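Side-chain contacts in phospho-furanose lactonase (Mycoplasma synoviae, PDB 3OVG), which hydrolyses D-xylono-1,4-lactone 5-phosphate and L-arabino-1,4-lactone 5-phosphate, using two zinc ions per subunit: residues A175-S178 and I179-C183; K340-K343 and E344-E347. All coordinates share one frame; numbering follows the deposited sequence.

Interaction 1 (A175-S178 and I179-C183); sequences ARTS and ILTGC
Ser-178 donates from OG to the carbonyl O of Cys-183 at 2.6 Å, and the C=O...donor angle of 166° puts the hydroxyl almost straight ahead of the carbonyl. With chi1 at 173°, OG swings away from the backbone N of Ser-178 and toward the chain leaving the helix, where that carbonyl lies. Thr-181 donates from OG1 to the O of Thr-177 over 2.7 Å. This donor stands 36° out of the carbonyl plane, and the backbone N of Thr-181 reaches the same oxygen from the opposite face, so two bonds from a single residue clasp Thr-177 O. The same OG1 accepts from Cys-183 N at 3.1 Å, which makes an ST turn; OG1 is set between the backbone N and carbonyl carbon of Thr-181, and one hydroxyl thereby ties the last helical turn to the chain that leaves it.

These bonds close the C-terminal end of helix 165-181, the helix between parallel strands 157-160 and 185-190, a beta-alpha-beta crossover of the TIM barrel. Gly-182 leaves the helix with positive phi, a conformation that suits glycine.

The backbone bonds keep the i to i+4 pattern up to this point: Ile-179 N, Leu-180 N, Thr-181 N and Gly-182 N bond to the carbonyls of Ala-175, Arg-176, Thr-177 and Ser-178.

Apolar contact is looser. Cys-183 SG lies against Ser-178 CA at 3.8 Å, and its distance to Thr-177 CG2 is 4.2 Å. Outward, Thr-181 and Leu-180 touch helix 119-131, Ala-175 touches helix 195-205, and Arg-176 forms a salt bridge with Glu-172.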
ATOM      1  N   ALA A 175     -34.792 -12.051  10.288  1.00 16.37           N
ATOM      2  CA  ALA A 175     -36.230 -11.896  10.538  1.00 18.24           C
ATOM      3  C   ALA A 175     -36.895 -13.263  10.675  1.00 17.62           C
ATOM      4  O   ALA A 175     -37.696 -13.485  11.584  1.00 17.12           O
ATOM      5  CB  ALA A 175     -36.901 -11.048   9.430  1.00 15.74           C
ATOM      6  N   ARG A 176     -36.540 -14.191   9.794  1.00 16.61           N
ATOM      7  CA  ARG A 176     -37.184 -15.518   9.828  1.00 18.91           C
ATOM      8  C   ARG A 176     -36.816 -16.346  11.083  1.00 17.15           C
ATOM      9  O   ARG A 176     -37.651 -17.024  11.682  1.00 16.68           O
ATOM     10  CB  ARG A 176     -36.880 -16.281   8.526  1.00 18.34           C
ATOM     11  CG  ARG A 176     -37.639 -15.689   7.305  1.00 20.00           C
ATOM     12  CD  ARG A 176     -37.170 -16.223   5.948  1.00 23.18           C
ATOM     13  NE  ARG A 176     -37.440 -17.645   5.736  1.00 24.78           N
ATOM     14  CZ  ARG A 176     -37.448 -18.231   4.535  1.00 28.31           C
ATOM     15  NH1 ARG A 176     -37.222 -17.507   3.441  1.00 25.20           N
ATOM     16  NH2 ARG A 176     -37.698 -19.537   4.417  1.00 28.05           N
ATOM     17  N   THR A 177     -35.555 -16.282  11.469  1.00 18.08           N
ATOM     18  CA  THR A 177     -35.072 -16.954  12.681  1.00 16.84           C
ATOM     19  C   THR A 177     -35.727 -16.335  13.903  1.00 17.77           C
ATOM     20  O   THR A 177     -36.114 -17.036  14.854  1.00 18.73           O
ATOM     21  CB  THR A 177     -33.542 -16.813  12.783  1.00 15.58           C
ATOM     22  OG1 THR A 177     -32.962 -17.378  11.607  1.00 16.55           O
ATOM     23  CG2 THR A 177     -32.964 -17.562  14.002  1.00 15.08           C
ATOM     24  N   SER A 178     -35.861 -15.016  13.889  1.00 18.40           N
ATOM     25  CA  SER A 178     -36.440 -14.322  15.038  1.00 16.75           C
ATOM     26  C   SER A 178     -37.943 -14.690  15.142  1.00 18.50           C
ATOM     27  O   SER A 178     -38.460 -15.047  16.197  1.00 17.05           O
ATOM     28  CB  SER A 178     -36.256 -12.803  14.898  1.00 15.46           C
ATOM     29  OG  SER A 178     -36.960 -12.117  15.923  1.00 17.83           O
ATOM     30  N   ILE A 179     -38.635 -14.637  14.026  1.00 19.75           N
ATOM     31  CA  ILE A 179     -40.040 -15.023  14.007  1.00 18.98           C
ATOM     32  C   ILE A 179     -40.226 -16.459  14.470  1.00 19.02           C
ATOM     33  O   ILE A 179     -41.099 -16.746  15.290  1.00 19.63           O
ATOM     34  CB  ILE A 179     -40.596 -14.849  12.601  1.00 19.71           C
ATOM     35  CG1 ILE A 179     -40.800 -13.349  12.328  1.00 17.77           C
ATOM     36  CG2 ILE A 179     -41.894 -15.692  12.401  1.00 21.23           C
ATOM     37  CD1 ILE A 179     -40.839 -13.048  10.849  1.00 21.86           C
ATOM     38  N   LEU A 180     -39.394 -17.362  13.962  1.00 17.96           N
ATOM     39  CA  LEU A 180     -39.546 -18.775  14.268  1.00 19.75           C
ATOM     40  C   LEU A 180     -39.182 -19.136  15.715  1.00 22.03           C
ATOM     41  O   LEU A 180     -39.812 -20.033  16.293  1.00 19.49           O
ATOM     42  CB  LEU A 180     -38.722 -19.634  13.301  1.00 20.51           C
ATOM     43  CG  LEU A 180     -39.150 -19.649  11.831  1.00 20.31           C
ATOM     44  CD1 LEU A 180     -38.039 -20.342  11.008  1.00 19.01           C
ATOM     45  CD2 LEU A 180     -40.535 -20.336  11.619  1.00 21.33           C
ATOM     46  N   THR A 181     -38.167 -18.466  16.289  1.00 18.33           N
ATOM     47  CA  THR A 181     -37.626 -18.856  17.610  1.00 17.44           C
ATOM     48  C   THR A 181     -38.030 -17.880  18.714  1.00 19.33           C
ATOM     49  O   THR A 181     -37.941 -18.204  19.897  1.00 17.37           O
ATOM     50  CB  THR A 181     -36.061 -18.909  17.654  1.00 18.82           C
ATOM     51  OG1 THR A 181     -35.522 -17.602  17.391  1.00 17.52           O
ATOM     52  CG2 THR A 181     -35.498 -19.911  16.673  1.00 15.66           C
ATOM     53  N   GLY A 182     -38.464 -16.691  18.309  1.00 18.70           N
ATOM     54  CA  GLY A 182     -38.756 -15.610  19.237  1.00 19.53           C
ATOM     55  C   GLY A 182     -37.533 -14.782  19.607  1.00 18.71           C
ATOM     56  O   GLY A 182     -37.651 -13.861  20.422  1.00 18.73           O
ATOM     57  N   CYS A 183     -36.358 -15.093  19.030  1.00 18.03           N
ATOM     58  CA  CYS A 183     -35.120 -14.426  19.490  1.00 16.57           C
ATOM     59  C   CYS A 183     -34.979 -12.937  19.089  1.00 16.24           C
ATOM     60  O   CYS A 183     -35.532 -12.494  18.076  1.00 18.99           O
ATOM     61  CB  CYS A 183     -33.881 -15.202  19.038  1.00 17.24           C
ATOM     62  SG  CYS A 183     -33.481 -15.040  17.275  1.00 16.48           S
TER

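Interaction 2 (K340-K343 and E344-E347); sequences KVSK and EVLE
Val-341 and Leu-346 carry the apolar part of this contact, their side chains meeting at a slant. Val-341 CG1 comes within 3.6 Å of Leu-346 CD2 and 3.9 Å of Val-345 CG1, so one methyl branch serves both helix residues. A chi1 of 175° turns that branch away from the backbone N of Val-341 and toward the first turn of the helix. Leu-346 also has its CG 3.6 Å from the O of Ser-342.

The pairing of Val-341 with Leu-346 brackets the N-cap of helix 343-351: one residue precedes the cap and the other lies in the first turn, as in a hydrophobic staple. Ser-342 occupies the cap itself, and its backbone also bonds to Gly-204 at the end of helix 195-205.

Ser-342 OG accepts from Val-345 N at 3.4 Å, a weak bond although well aligned, and the same oxygen lies alongside Val-345 CG2. A chi1 of 69° sets OG between the backbone N and carbonyl carbon of Ser-342, within range of Val-345 N. The regular backbone bonds are firmer, Leu-346 N to Ser-342 O spanning 3.1 Å and Glu-347 N to Lys-343 O 2.9 Å. Beyond the turn, Val-345 packs on His-201 and Phe-205 and Glu-344 on Lys-200, all of helix 195-205.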
ATOM      1  N   LYS A 340     -47.311 -12.354   4.431  1.00 30.39           N
ATOM      2  CA  LYS A 340     -47.271 -11.127   5.219  1.00 32.32           C
ATOM      3  C   LYS A 340     -46.030 -10.303   4.865  1.00 30.75           C
ATOM      4  O   LYS A 340     -45.805  -9.251   5.465  1.00 30.42           O
ATOM      5  CB  LYS A 340     -47.286 -11.395   6.734  1.00 32.52           C
ATOM      6  CG  LYS A 340     -48.380 -12.327   7.236  1.00 39.09           C
ATOM      7  CD  LYS A 340     -49.755 -11.795   6.928  1.00 40.72           C
ATOM      8  CE  LYS A 340     -50.799 -12.419   7.857  1.00 47.82           C
ATOM      9  NZ  LYS A 340     -52.187 -12.044   7.435  1.00 52.73           N
ATOM     10  N   VAL A 341     -45.213 -10.784   3.924  1.00 27.50           N
ATOM     11  CA  VAL A 341     -44.041 -10.008   3.527  1.00 24.51           C
ATOM     12  C   VAL A 341     -44.522  -8.795   2.719  1.00 25.26           C
ATOM     13  O   VAL A 341     -45.332  -8.922   1.799  1.00 24.80           O
ATOM     14  CB  VAL A 341     -42.986 -10.827   2.730  1.00 25.75           C
ATOM     15  CG1 VAL A 341     -41.868  -9.907   2.254  1.00 24.60           C
ATOM     16  CG2 VAL A 341     -42.385 -11.983   3.575  1.00 24.54           C
ATOM     17  N   SER A 342     -44.018  -7.623   3.061  1.00 23.41           N
ATOM     18  CA  SER A 342     -44.532  -6.366   2.491  1.00 26.29           C
ATOM     19  C   SER A 342     -44.188  -6.218   1.024  1.00 24.55           C
ATOM     20  O   SER A 342     -43.168  -6.710   0.577  1.00 22.85           O
ATOM     21  CB  SER A 342     -44.013  -5.131   3.260  1.00 25.00           C
ATOM     22  OG  SER A 342     -42.603  -4.952   3.048  1.00 25.51           O
ATOM     23  N   LYS A 343     -45.019  -5.481   0.285  1.00 28.25           N
ATOM     24  CA  LYS A 343     -44.767  -5.239  -1.137  1.00 24.61           C
ATOM     25  C   LYS A 343     -43.389  -4.621  -1.349  1.00 26.23           C
ATOM     26  O   LYS A 343     -42.661  -4.982  -2.276  1.00 25.07           O
ATOM     27  CB  LYS A 343     -45.812  -4.283  -1.706  1.00 30.30           C
ATOM     28  CG  LYS A 343     -47.211  -4.861  -1.827  1.00 36.77           C
ATOM     29  CD  LYS A 343     -48.003  -4.069  -2.884  1.00 48.38           C
ATOM     30  CE  LYS A 343     -49.249  -4.822  -3.384  1.00 53.27           C
ATOM     31  NZ  LYS A 343     -50.335  -4.924  -2.349  1.00 54.95           N
ATOM     32  N   GLU A 344     -43.058  -3.647  -0.507  1.00 27.06           N
ATOM     33  CA  GLU A 344     -41.794  -2.939  -0.614  1.00 26.20           C
ATOM     34  C   GLU A 344     -40.592  -3.893  -0.590  1.00 24.24           C
ATOM     35  O   GLU A 344     -39.681  -3.770  -1.400  1.00 24.72           O
ATOM     36  CB  GLU A 344     -41.681  -1.886   0.489  1.00 25.97           C
ATOM     37  CG  GLU A 344     -40.277  -1.293   0.610  1.00 33.19           C
ATOM     38  CD  GLU A 344     -40.238   0.107   1.225  1.00 36.07           C
ATOM     39  OE1 GLU A 344     -41.013   0.986   0.792  1.00 37.54           O
ATOM     40  OE2 GLU A 344     -39.400   0.328   2.125  1.00 33.34           O
ATOM     41  N   VAL A 345     -40.593  -4.837   0.343  1.00 23.69           N
ATOM     42  CA  VAL A 345     -39.513  -5.810   0.441  1.00 21.09           C
ATOM     43  C   VAL A 345     -39.477  -6.785  -0.746  1.00 22.25           C
ATOM     44  O   VAL A 345     -38.417  -7.112  -1.259  1.00 21.98           O
ATOM     45  CB  VAL A 345     -39.586  -6.597   1.782  1.00 22.50           C
ATOM     46  CG1 VAL A 345     -38.637  -7.784   1.754  1.00 23.00           C
ATOM     47  CG2 VAL A 345     -39.278  -5.655   2.970  1.00 21.46           C
ATOM     48  N   LEU A 346     -40.632  -7.262  -1.174  1.00 22.73           N
ATOM     49  CA  LEU A 346     -40.691  -8.214  -2.286  1.00 25.84           C
ATOM     50  C   LEU A 346     -40.182  -7.593  -3.582  1.00 26.36           C
ATOM     51  O   LEU A 346     -39.467  -8.223  -4.374  1.00 22.44           O
ATOM     52  CB  LEU A 346     -42.131  -8.693  -2.486  1.00 25.89           C
ATOM     53  CG  LEU A 346     -42.638  -9.647  -1.409  1.00 25.25           C
ATOM     54  CD1 LEU A 346     -44.093 -10.083  -1.700  1.00 26.32           C
ATOM     55  CD2 LEU A 346     -41.695 -10.847  -1.266  1.00 25.52           C
ATOM     56  N   GLU A 347     -40.532  -6.332  -3.789  1.00 24.74           N
ATOM     57  CA  GLU A 347     -40.057  -5.657  -4.976  1.00 27.88           C
ATOM     58  C   GLU A 347     -38.536  -5.374  -4.907  1.00 27.29           C
ATOM     59  O   GLU A 347     -37.854  -5.453  -5.921  1.00 27.50           O
ATOM     60  CB  GLU A 347     -40.850  -4.386  -5.219  1.00 31.39           C
ATOM     61  CG  GLU A 347     -40.628  -3.810  -6.598  1.00 43.17           C
ATOM     62  CD  GLU A 347     -41.299  -4.637  -7.677  1.00 42.94           C
ATOM     63  OE1 GLU A 347     -42.100  -5.529  -7.319  1.00 38.98           O
ATOM     64  OE2 GLU A 347     -41.025  -4.380  -8.876  1.00 48.24           O
TER

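In the fold
Both contacts are local and treat opposite helix ends: interaction 1 closes the C-terminus of helix 165-181, interaction 2 opens helix 343-351. Their centres lie about 18 Å apart and their nearest atoms about 7 Å, without touching. Place separates their chemistry. Interaction 1, its centre about 15 Å from the centre of the chain, has seven of nine residues buried and relies on short hydroxyl-to-carbonyl bonds; interaction 2, its centre about 25 Å from the same point, is largely at the surface, with a weak serine cap and valine-leucine packing. They share a neighbour in helix 195-205: Ala-175 and Val-345 both touch Phe-205. Both lie away from the zinc and substrate sites.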